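Local coordinates for oxidoreductase (PDB 3K1Y), which probably acts as an oxidoreductase that uses FMN, as a member of the NADPH-dependent FMN reductase family, at residues 12-17 with 88-93. Numbering follows the deposited sequence.
Sequences RTLAVI and GLVVAT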
loop_
_atom_site.group_PDB
_atom_site.type_symbol
_atom_site.label_atom_id
_atom_site.label_comp_id
_atom_site.label_asym_id
_atom_site.label_seq_id
_atom_site.Cartn_x
_atom_site.Cartn_y
_atom_site.Cartn_z
ATOM N N ARG A 12 31.712 -0.179 14.743
ATOM C CA ARG A 12 30.330 -0.483 14.466
ATOM C C ARG A 12 30.260 -1.324 13.204
ATOM O O ARG A 12 31.154 -1.270 12.354
ATOM C CB ARG A 12 29.557 0.822 14.295
ATOM C CG ARG A 12 29.725 1.799 15.452
ATOM C CD ARG A 12 29.007 1.336 16.717
ATOM N NE ARG A 12 29.159 2.322 17.789
ATOM C CZ ARG A 12 28.512 2.290 18.954
ATOM N NH1 ARG A 12 27.647 1.315 19.223
ATOM N NH2 ARG A 12 28.730 3.239 19.859
ATOM N N THR A 13 29.196 -2.108 13.093
ATOM C CA THR A 13 28.984 -2.972 11.943
ATOM C C THR A 13 27.776 -2.496 11.145
ATOM O O THR A 13 26.845 -1.910 11.703
ATOM C CB THR A 13 28.730 -4.418 12.394
ATOM O OG1 THR A 13 27.695 -4.424 13.387
ATOM C CG2 THR A 13 30.009 -5.036 12.973
ATOM N N LEU A 14 27.809 -2.745 9.838
ATOM C CA LEU A 14 26.716 -2.390 8.937
ATOM C C LEU A 14 26.480 -3.561 7.991
ATOM O O LEU A 14 27.426 -4.096 7.410
ATOM C CB LEU A 14 27.055 -1.139 8.115
ATOM C CG LEU A 14 26.013 -0.740 7.054
ATOM C CD1 LEU A 14 24.685 -0.422 7.730
ATOM C CD2 LEU A 14 26.505 0.472 6.250
ATOM N N ALA A 15 25.229 -3.978 7.854
ATOM C CA ALA A 15 24.905 -5.072 6.943
ATOM C C ALA A 15 24.194 -4.441 5.738
ATOM O O ALA A 15 23.404 -3.510 5.893
ATOM C CB ALA A 15 24.004 -6.089 7.639
ATOM N N VAL A 16 24.490 -4.924 4.539
ATOM C CA VAL A 16 23.872 -4.366 3.341
ATOM C C VAL A 16 23.361 -5.486 2.455
ATOM O O VAL A 16 24.146 -6.308 1.986
ATOM C CB VAL A 16 24.893 -3.511 2.531
ATOM C CG1 VAL A 16 24.261 -3.015 1.223
ATOM C CG2 VAL A 16 25.377 -2.336 3.376
ATOM N N ILE A 17 22.049 -5.528 2.237
ATOM C CA ILE A 17 21.460 -6.550 1.381
ATOM C C ILE A 17 21.214 -5.922 0.018
ATOM O O ILE A 17 20.620 -4.851 -0.078
ATOM C CB ILE A 17 20.099 -7.062 1.915
ATOM C CG1 ILE A 17 20.218 -7.525 3.373
ATOM C CG2 ILE A 17 19.617 -8.219 1.053
ATOM C CD1 ILE A 17 21.211 -8.637 3.600
ATOM N N GLY A 88 23.525 -1.591 12.161
ATOM C CA GLY A 88 22.766 -0.921 11.128
ATOM C C GLY A 88 22.522 -1.854 9.970
ATOM O O GLY A 88 23.136 -2.917 9.879
ATOM N N LEU A 89 21.625 -1.468 9.075
ATOM C CA LEU A 89 21.329 -2.310 7.933
ATOM C C LEU A 89 20.852 -1.489 6.763
ATOM O O LEU A 89 20.184 -0.474 6.940
ATOM C CB LEU A 89 20.249 -3.331 8.296
ATOM C CG LEU A 89 19.530 -3.979 7.110
ATOM C CD1 LEU A 89 20.445 -5.017 6.498
ATOM C CD2 LEU A 89 18.211 -4.605 7.566
ATOM N N VAL A 90 21.200 -1.945 5.568
ATOM C CA VAL A 90 20.796 -1.294 4.335
ATOM C C VAL A 90 20.271 -2.384 3.405
ATOM O O VAL A 90 20.900 -3.433 3.251
ATOM C CB VAL A 90 21.982 -0.586 3.658
ATOM C CG1 VAL A 90 21.565 -0.061 2.281
ATOM C CG2 VAL A 90 22.460 0.548 4.540
ATOM N N VAL A 91 19.109 -2.137 2.807
ATOM C CA VAL A 91 18.498 -3.086 1.891
ATOM C C VAL A 91 18.190 -2.374 0.584
ATOM O O VAL A 91 17.596 -1.295 0.576
ATOM C CB VAL A 91 17.180 -3.704 2.467
ATOM C CG1 VAL A 91 17.492 -4.523 3.707
ATOM C CG2 VAL A 91 16.157 -2.604 2.790
ATOM N N ALA A 92 18.614 -2.975 -0.519
ATOM C CA ALA A 92 18.398 -2.384 -1.828
ATOM C C ALA A 92 17.797 -3.435 -2.734
ATOM O O ALA A 92 18.224 -4.588 -2.729
ATOM C CB ALA A 92 19.713 -1.889 -2.409
ATOM N N THR A 93 16.800 -3.034 -3.511
ATOM C CA THR A 93 16.155 -3.967 -4.409
ATOM C C THR A 93 15.780 -3.353 -5.741
ATOM O O THR A 93 15.395 -2.189 -5.817
ATOM C CB THR A 93 14.840 -4.538 -3.800
ATOM O OG1 THR A 93 14.274 -5.503 -4.698
ATOM C CG2 THR A 93 13.809 -3.419 -3.602
#
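Two peptide planes, Gly88–Leu89 in one strand and Ala15–Val16 in the other, each carry a leucine methyl from the partner strand on one face. On the face carrying Leu14, Val16 and Val90, Leu14 CD1 lies over the Gly88–Leu89 peptide, 3.4 Å from Gly88 C; with CG anti to the backbone N (chi1 176°), the branch reaches across to the neighbouring strand. On the face of Ala15, Ile17, Leu89 and Val91, Leu89 CD1 sits over the Ala15–Val16 peptide, above the oxygen and 3.4 Å from Ala15 O. At the facing edges the strands run parallel and exchange backbone hydrogen bonds: Ala15 N to Gly88 O, Val90 N to Ala15 O (2.7 Å), Ile17 N to Val90 O (2.6 Å) and Ala92 N to Ile17 O. The first reaches Gly88 O from above the carbonyl plane, whereas Val90 N lies in the plane of the Ala15 carbonyl. Val16 and Val90 stand side by side, CG2 of Val16 being 3.8 Å from CB of Val90, and Leu14 and Val16 also touch helix 26-44. On the face of Ala15 and Leu89, Ile17 CG1 packs 4.0 Å from Leu89 CD1, while Phe107 meets Ile17 and Phe104 and Phe108 meet Val91, all from helix 102-110. These adjacent inner strands, with helices on both faces of a five-stranded parallel sheet of order 2-1-3-4-5, form the centre of a flavodoxin-like alpha/beta fold.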